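Local coordinates for protein alpha-glucosidase ([Eubacterium] rectale, PDB 6PNR) that probably hydrolyses alpha-glycosides of sulfoquinovose as a glycoside hydrolase family 31 sulfoquinovosidase, at residues Phe55-Thr68 and Leu71-Cys83. Numbering follows the deposited sequence.
Sequences FPLKLTDVIQTADT and LCFESYIIAKIKC
A classic beta bulge sets Thr60 and Asp61 against Cys72 in the beta hairpin of strands 61-64 and 68-73, at the edge of the chain's eight-stranded antiparallel sheet, probably part of the N-terminal beta domain of family 31 enzymes. Cys72 O takes the N-H of Thr60 (N to O 3.0 Å) and a weaker one from Asp61, while Cys72 N donates to Asp61 O at 2.9 Å, nearly straight at 167°. A chi1 of 55° tucks Thr60 OG1 back over its own main chain, where it accepts the N-H of Glu74 (N to OG1 3.1 Å). From the turn that follows Phe73, the Glu74 carboxylate bends toward Lys58, and OE1 accepts the N-H of Lys58 (N to OE1 2.9 Å) from above the carboxylate plane. Next to these polar bonds Leu57 splits its contacts between its two methyls, CD1 against Phe73 CB and Ile77 CG1, CD2 against Tyr76 CD2 (3.4 Å). Phe55 CE1 rests 3.6 Å from Tyr76 CZ, over one face of the tyrosine ring, the two planes inclined at 55°. Farther out, His22 meets Phe73 edge-to-face, and Val31 packs on Phe55 and Leu57. Leu59 CD1 lies over one face of the Phe73 ring and also touches Leu71 CB.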
ATOM      1  N   PHE A  55      15.685  20.242   2.812  1.00 35.17           N
ATOM      2  CA  PHE A  55      15.847  21.568   2.230  1.00 35.52           C
ATOM      3  C   PHE A  55      17.017  21.561   1.266  1.00 40.82           C
ATOM      4  O   PHE A  55      17.990  20.823   1.475  1.00 36.69           O
ATOM      5  CB  PHE A  55      16.042  22.639   3.317  1.00 33.33           C
ATOM      6  CG  PHE A  55      17.052  22.274   4.362  1.00 37.37           C
ATOM      7  CD1 PHE A  55      18.398  22.538   4.164  1.00 38.30           C
ATOM      8  CD2 PHE A  55      16.660  21.686   5.549  1.00 36.82           C
ATOM      9  CE1 PHE A  55      19.333  22.212   5.131  1.00 34.70           C
ATOM     10  CE2 PHE A  55      17.588  21.354   6.518  1.00 36.33           C
ATOM     11  CZ  PHE A  55      18.929  21.624   6.309  1.00 36.96           C
ATOM     12  N   PRO A  56      16.948  22.348   0.195  1.00 40.95           N
ATOM     13  CA  PRO A  56      18.075  22.424  -0.734  1.00 39.43           C
ATOM     14  C   PRO A  56      19.232  23.198  -0.129  1.00 38.47           C
ATOM     15  O   PRO A  56      19.056  24.061   0.732  1.00 43.14           O
ATOM     16  CB  PRO A  56      17.489  23.156  -1.945  1.00 36.27           C
ATOM     17  CG  PRO A  56      16.400  24.012  -1.355  1.00 40.34           C
ATOM     18  CD  PRO A  56      15.824  23.214  -0.212  1.00 38.22           C
ATOM     19  N   LEU A  57      20.432  22.865  -0.582  1.00 38.66           N
ATOM     20  CA  LEU A  57      21.637  23.516  -0.102  1.00 40.89           C
ATOM     21  C   LEU A  57      21.974  24.713  -0.980  1.00 43.38           C
ATOM     22  O   LEU A  57      21.717  24.710  -2.188  1.00 40.66           O
ATOM     23  CB  LEU A  57      22.808  22.537  -0.095  1.00 40.00           C
ATOM     24  CG  LEU A  57      22.720  21.375   0.891  1.00 38.86           C
ATOM     25  CD1 LEU A  57      23.947  20.500   0.731  1.00 41.82           C
ATOM     26  CD2 LEU A  57      22.615  21.905   2.299  1.00 40.04           C
ATOM     27  N   LYS A  58      22.563  25.737  -0.361  1.00 46.11           N
ATOM     28  CA  LYS A  58      23.072  26.906  -1.069  1.00 42.22           C
ATOM     29  C   LYS A  58      24.568  26.742  -1.296  1.00 43.80           C
ATOM     30  O   LYS A  58      25.300  26.402  -0.362  1.00 42.30           O
ATOM     31  CB  LYS A  58      22.806  28.189  -0.280  1.00 44.62           C
ATOM     32  CG  LYS A  58      21.354  28.607  -0.193  1.00 52.34           C
ATOM     33  CD  LYS A  58      21.222  29.912   0.592  1.00 60.89           C
ATOM     34  CE  LYS A  58      19.824  30.506   0.468  1.00 67.62           C
ATOM     35  NZ  LYS A  58      19.579  31.106  -0.880  1.00 72.11           N
ATOM     36  N   LEU A  59      25.012  26.974  -2.535  1.00 40.17           N
ATOM     37  CA  LEU A  59      26.436  26.953  -2.879  1.00 44.66           C
ATOM     38  C   LEU A  59      27.065  28.277  -2.457  1.00 51.69           C
ATOM     39  O   LEU A  59      26.784  29.320  -3.056  1.00 47.24           O
ATOM     40  CB  LEU A  59      26.624  26.722  -4.378  1.00 42.61           C
ATOM     41  CG  LEU A  59      28.052  26.711  -4.937  1.00 48.28           C
ATOM     42  CD1 LEU A  59      28.937  25.697  -4.226  1.00 46.09           C
ATOM     43  CD2 LEU A  59      28.038  26.441  -6.441  1.00 50.10           C
ATOM     44  N   THR A  60      27.922  28.240  -1.433  1.00 48.74           N
ATOM     45  CA  THR A  60      28.469  29.456  -0.848  1.00 54.36           C
ATOM     46  C   THR A  60      29.959  29.666  -1.098  1.00 52.38           C
ATOM     47  O   THR A  60      30.467  30.746  -0.790  1.00 53.89           O
ATOM     48  CB  THR A  60      28.221  29.477   0.667  1.00 47.93           C
ATOM     49  OG1 THR A  60      28.758  28.285   1.251  1.00 55.62           O
ATOM     50  CG2 THR A  60      26.735  29.562   0.962  1.00 49.84           C
ATOM     51  N   ASP A  61      30.674  28.678  -1.626  1.00 53.63           N
ATOM     52  CA  ASP A  61      32.083  28.872  -1.940  1.00 54.13           C
ATOM     53  C   ASP A  61      32.513  27.838  -2.968  1.00 54.23           C
ATOM     54  O   ASP A  61      32.076  26.684  -2.926  1.00 46.24           O
ATOM     55  CB  ASP A  61      32.968  28.776  -0.687  1.00 51.68           C
ATOM     56  CG  ASP A  61      34.264  29.576  -0.823  1.00 69.16           C
ATOM     57  OD1 ASP A  61      34.363  30.392  -1.771  1.00 64.87           O
ATOM     58  OD2 ASP A  61      35.185  29.387   0.007  1.00 60.32           O
ATOM     59  N   VAL A  62      33.361  28.269  -3.892  1.00 48.80           N
ATOM     60  CA  VAL A  62      33.945  27.407  -4.910  1.00 54.38           C
ATOM     61  C   VAL A  62      35.450  27.626  -4.900  1.00 58.22           C
ATOM     62  O   VAL A  62      35.912  28.770  -4.938  1.00 55.80           O
ATOM     63  CB  VAL A  62      33.363  27.698  -6.308  1.00 55.03           C
ATOM     64  CG1 VAL A  62      34.106  26.902  -7.361  1.00 53.37           C
ATOM     65  CG2 VAL A  62      31.865  27.396  -6.346  1.00 51.92           C
ATOM     66  N   ILE A  63      36.212  26.537  -4.842  1.00 58.58           N
ATOM     67  CA  ILE A  63      37.670  26.585  -4.884  1.00 53.64           C
ATOM     68  C   ILE A  63      38.144  25.632  -5.970  1.00 58.26           C
ATOM     69  O   ILE A  63      37.929  24.417  -5.872  1.00 51.33           O
ATOM     70  CB  ILE A  63      38.308  26.210  -3.537  1.00 55.89           C
ATOM     71  CG1 ILE A  63      38.051  27.297  -2.494  1.00 58.99           C
ATOM     72  CG2 ILE A  63      39.805  25.961  -3.717  1.00 60.88           C
ATOM     73  CD1 ILE A  63      38.665  26.995  -1.138  1.00 60.88           C
ATOM     74  N   GLN A  64      38.787  26.176  -6.998  1.00 56.37           N
ATOM     75  CA  GLN A  64      39.378  25.375  -8.059  1.00 57.49           C
ATOM     76  C   GLN A  64      40.884  25.278  -7.848  1.00 65.13           C
ATOM     77  O   GLN A  64      41.575  26.302  -7.823  1.00 60.47           O
ATOM     78  CB  GLN A  64      39.090  25.977  -9.432  1.00 63.16           C
ATOM     79  CG  GLN A  64      37.716  25.702  -9.971  1.00 62.37           C
ATOM     80  CD  GLN A  64      37.727  25.556 -11.480  1.00 66.68           C
ATOM     81  OE1 GLN A  64      37.016  26.269 -12.195  1.00 70.39           O
ATOM     82  NE2 GLN A  64      38.536  24.622 -11.976  1.00 57.98           N
ATOM     83  N   THR A  65      41.387  24.057  -7.697  1.00 59.33           N
ATOM     84  CA  THR A  65      42.806  23.781  -7.845  1.00 66.48           C
ATOM     85  C   THR A  65      43.020  23.057  -9.173  1.00 65.30           C
ATOM     86  O   THR A  65      42.098  22.929  -9.987  1.00 66.05           O
ATOM     87  CB  THR A  65      43.347  22.981  -6.657  1.00 59.73           C
ATOM     88  OG1 THR A  65      42.875  21.631  -6.726  1.00 61.33           O
ATOM     89  CG2 THR A  65      42.907  23.615  -5.345  1.00 59.41           C
ATOM     90  N   ALA A  66      44.246  22.581  -9.395  1.00 65.73           N
ATOM     91  CA  ALA A  66      44.585  22.017 -10.697  1.00 73.52           C
ATOM     92  C   ALA A  66      43.745  20.785 -11.009  1.00 69.10           C
ATOM     93  O   ALA A  66      43.240  20.635 -12.127  1.00 67.05           O
ATOM     94  CB  ALA A  66      46.076  21.679 -10.749  1.00 70.63           C
ATOM     95  N   ASP A  67      43.572  19.898 -10.028  1.00 69.75           N
ATOM     96  CA  ASP A  67      42.879  18.637 -10.246  1.00 71.15           C
ATOM     97  C   ASP A  67      41.483  18.581  -9.645  1.00 64.90           C
ATOM     98  O   ASP A  67      40.670  17.767 -10.095  1.00 64.92           O
ATOM     99  CB  ASP A  67      43.705  17.471  -9.675  1.00 73.43           C
ATOM    100  CG  ASP A  67      45.046  17.306 -10.373  1.00 80.16           C
ATOM    101  OD1 ASP A  67      45.982  18.079 -10.065  1.00 78.45           O
ATOM    102  OD2 ASP A  67      45.158  16.403 -11.233  1.00 79.62           O
ATOM    103  N   THR A  68      41.180  19.414  -8.654  1.00 63.28           N
ATOM    104  CA  THR A  68      39.964  19.277  -7.872  1.00 54.77           C
ATOM    105  C   THR A  68      39.151  20.564  -7.900  1.00 56.90           C
ATOM    106  O   THR A  68      39.690  21.660  -8.079  1.00 57.30           O
ATOM    107  CB  THR A  68      40.282  18.903  -6.413  1.00 59.56           C
ATOM    108  OG1 THR A  68      40.607  20.086  -5.680  1.00 65.88           O
ATOM    109  CG2 THR A  68      41.469  17.949  -6.345  1.00 56.73           C
ATOM    110  N   LEU A  71      33.269  22.391  -3.692  1.00 38.19           N
ATOM    111  CA  LEU A  71      32.012  23.106  -3.507  1.00 44.40           C
ATOM    112  C   LEU A  71      31.637  23.052  -2.031  1.00 45.07           C
ATOM    113  O   LEU A  71      31.396  21.967  -1.486  1.00 39.01           O
ATOM    114  CB  LEU A  71      30.898  22.501  -4.363  1.00 41.97           C
ATOM    115  CG  LEU A  71      31.170  22.216  -5.843  1.00 44.52           C
ATOM    116  CD1 LEU A  71      29.938  21.611  -6.487  1.00 44.42           C
ATOM    117  CD2 LEU A  71      31.588  23.468  -6.591  1.00 45.96           C
ATOM    118  N   CYS A  72      31.600  24.215  -1.384  1.00 42.13           N
ATOM    119  CA  CYS A  72      31.140  24.337  -0.005  1.00 41.74           C
ATOM    120  C   CYS A  72      29.671  24.737   0.003  1.00 49.85           C
ATOM    121  O   CYS A  72      29.272  25.668  -0.709  1.00 49.74           O
ATOM    122  CB  CYS A  72      31.975  25.364   0.762  1.00 48.18           C
ATOM    123  SG  CYS A  72      33.756  25.020   0.731  1.00 65.07           S
ATOM    124  N   PHE A  73      28.869  24.025   0.797  1.00 44.07           N
ATOM    125  CA  PHE A  73      27.426  24.245   0.908  1.00 44.80           C
ATOM    126  C   PHE A  73      27.143  24.610   2.352  1.00 45.10           C
ATOM    127  O   PHE A  73      26.800  23.743   3.162  1.00 45.21           O
ATOM    128  CB  PHE A  73      26.623  23.017   0.491  1.00 41.85           C
ATOM    129  CG  PHE A  73      26.805  22.623  -0.934  1.00 34.23           C
ATOM    130  CD1 PHE A  73      26.060  23.228  -1.932  1.00 37.55           C
ATOM    131  CD2 PHE A  73      27.702  21.625  -1.279  1.00 33.25           C
ATOM    132  CE1 PHE A  73      26.226  22.857  -3.258  1.00 35.59           C
ATOM    133  CE2 PHE A  73      27.863  21.248  -2.586  1.00 36.27           C
ATOM    134  CZ  PHE A  73      27.129  21.865  -3.586  1.00 40.01           C
ATOM    135  N   GLU A  74      27.285  25.897   2.666  1.00 45.65           N
ATOM    136  CA  GLU A  74      27.049  26.413   4.008  1.00 51.08           C
ATOM    137  C   GLU A  74      27.838  25.616   5.038  1.00 49.95           C
ATOM    138  O   GLU A  74      29.007  25.285   4.813  1.00 47.91           O
ATOM    139  CB  GLU A  74      25.551  26.393   4.325  1.00 49.62           C
ATOM    140  CG  GLU A  74      24.745  27.383   3.496  1.00 55.31           C
ATOM    141  CD  GLU A  74      23.296  26.957   3.282  1.00 60.95           C
ATOM    142  OE1 GLU A  74      23.052  26.026   2.474  1.00 59.55           O
ATOM    143  OE2 GLU A  74      22.404  27.556   3.922  1.00 64.34           O
ATOM    144  N   SER A  75      27.216  25.311   6.174  1.00 48.28           N
ATOM    145  CA  SER A  75      27.830  24.458   7.183  1.00 52.89           C
ATOM    146  C   SER A  75      27.279  23.035   7.146  1.00 47.52           C
ATOM    147  O   SER A  75      27.154  22.393   8.194  1.00 44.32           O
ATOM    148  CB  SER A  75      27.648  25.066   8.575  1.00 54.91           C
ATOM    149  OG  SER A  75      28.528  26.165   8.767  1.00 65.87           O
ATOM    150  N   TYR A  76      26.957  22.525   5.955  1.00 47.20           N
ATOM    151  CA  TYR A  76      26.335  21.212   5.822  1.00 47.05           C
ATOM    152  C   TYR A  76      27.228  20.201   5.113  1.00 41.09           C
ATOM    153  O   TYR A  76      27.484  19.122   5.656  1.00 43.65           O
ATOM    154  CB  TYR A  76      24.996  21.337   5.083  1.00 46.80           C
ATOM    155  CG  TYR A  76      23.943  22.130   5.832  1.00 47.86           C
ATOM    156  CD1 TYR A  76      23.450  21.696   7.056  1.00 44.12           C
ATOM    157  CD2 TYR A  76      23.439  23.306   5.304  1.00 48.89           C
ATOM    158  CE1 TYR A  76      22.481  22.431   7.737  1.00 45.46           C
ATOM    159  CE2 TYR A  76      22.478  24.035   5.966  1.00 47.52           C
ATOM    160  CZ  TYR A  76      22.006  23.601   7.177  1.00 45.25           C
ATOM    161  OH  TYR A  76      21.052  24.354   7.810  1.00 47.35           O
ATOM    162  N   ILE A  77      27.703  20.520   3.910  1.00 36.86           N
ATOM    163  CA  ILE A  77      28.360  19.565   3.024  1.00 41.56           C
ATOM    164  C   ILE A  77      29.520  20.253   2.314  1.00 43.35           C
ATOM    165  O   ILE A  77      29.392  21.394   1.855  1.00 41.54           O
ATOM    166  CB  ILE A  77      27.374  18.998   1.976  1.00 40.79           C
ATOM    167  CG1 ILE A  77      26.219  18.232   2.638  1.00 41.07           C
ATOM    168  CG2 ILE A  77      28.093  18.124   0.967  1.00 40.31           C
ATOM    169  CD1 ILE A  77      26.643  16.968   3.351  1.00 38.56           C
ATOM    170  N   ILE A  78      30.644  19.551   2.197  1.00 39.87           N
ATOM    171  CA  ILE A  78      31.716  19.925   1.281  1.00 45.05           C
ATOM    172  C   ILE A  78      31.872  18.804   0.264  1.00 43.70           C
ATOM    173  O   ILE A  78      32.026  17.639   0.645  1.00 41.37           O
ATOM    174  CB  ILE A  78      33.044  20.181   2.019  1.00 49.13           C
ATOM    175  CG1 ILE A  78      32.867  21.282   3.068  1.00 49.34           C
ATOM    176  CG2 ILE A  78      34.138  20.529   1.016  1.00 45.52           C
ATOM    177  CD1 ILE A  78      34.055  21.442   3.998  1.00 56.34           C
ATOM    178  N   ALA A  79      31.830  19.153  -1.025  1.00 40.54           N
ATOM    179  CA  ALA A  79      31.968  18.182  -2.105  1.00 43.43           C
ATOM    180  C   ALA A  79      33.248  18.457  -2.878  1.00 47.55           C
ATOM    181  O   ALA A  79      33.448  19.573  -3.370  1.00 47.79           O
ATOM    182  CB  ALA A  79      30.769  18.225  -3.050  1.00 37.34           C
ATOM    183  N   LYS A  80      34.101  17.434  -2.989  1.00 42.38           N
ATOM    184  CA  LYS A  80      35.354  17.490  -3.734  1.00 40.26           C
ATOM    185  C   LYS A  80      35.190  16.710  -5.033  1.00 44.96           C
ATOM    186  O   LYS A  80      35.012  15.486  -5.008  1.00 40.20           O
ATOM    187  CB  LYS A  80      36.508  16.902  -2.924  1.00 52.69           C
ATOM    188  CG  LYS A  80      37.199  17.843  -1.946  1.00 58.26           C
ATOM    189  CD  LYS A  80      38.654  17.388  -1.732  1.00 59.79           C
ATOM    190  CE  LYS A  80      39.096  17.475  -0.265  1.00 75.34           C
ATOM    191  NZ  LYS A  80      39.150  18.870   0.264  1.00 70.99           N
ATOM    192  N   ILE A  81      35.268  17.412  -6.158  1.00 38.83           N
ATOM    193  CA  ILE A  81      35.001  16.854  -7.477  1.00 39.49           C
ATOM    194  C   ILE A  81      36.316  16.759  -8.241  1.00 46.03           C
ATOM    195  O   ILE A  81      37.029  17.758  -8.386  1.00 42.90           O
ATOM    196  CB  ILE A  81      33.983  17.721  -8.232  1.00 40.12           C
ATOM    197  CG1 ILE A  81      32.743  17.914  -7.354  1.00 46.38           C
ATOM    198  CG2 ILE A  81      33.651  17.116  -9.596  1.00 41.33           C
ATOM    199  CD1 ILE A  81      31.753  18.892  -7.893  1.00 47.62           C
ATOM    200  N   LYS A  82      36.637  15.563  -8.730  1.00 41.78           N
ATOM    201  CA  LYS A  82      37.867  15.317  -9.477  1.00 44.01           C
ATOM    202  C   LYS A  82      37.535  14.547 -10.744  1.00 47.99           C
ATOM    203  O   LYS A  82      36.916  13.482 -10.671  1.00 49.40           O
ATOM    204  CB  LYS A  82      38.869  14.541  -8.621  1.00 45.79           C
ATOM    205  CG  LYS A  82      39.481  15.390  -7.529  1.00 51.22           C
ATOM    206  CD  LYS A  82      39.374  14.764  -6.150  1.00 52.31           C
ATOM    207  CE  LYS A  82      40.569  13.886  -5.821  1.00 61.20           C
ATOM    208  NZ  LYS A  82      40.527  13.423  -4.401  1.00 57.70           N
ATOM    209  N   CYS A  83      37.947  15.064 -11.901  1.00 50.56           N
ATOM    210  CA  CYS A  83      37.516  14.489 -13.169  1.00 49.69           C
ATOM    211  C   CYS A  83      38.696  14.126 -14.062  1.00 59.18           C
ATOM    212  O   CYS A  83      39.811  14.625 -13.902  1.00 62.52           O
ATOM    213  CB  CYS A  83      36.576  15.433 -13.919  1.00 51.37           C
ATOM    214  SG  CYS A  83      34.904  15.477 -13.219  1.00 60.49           S
TER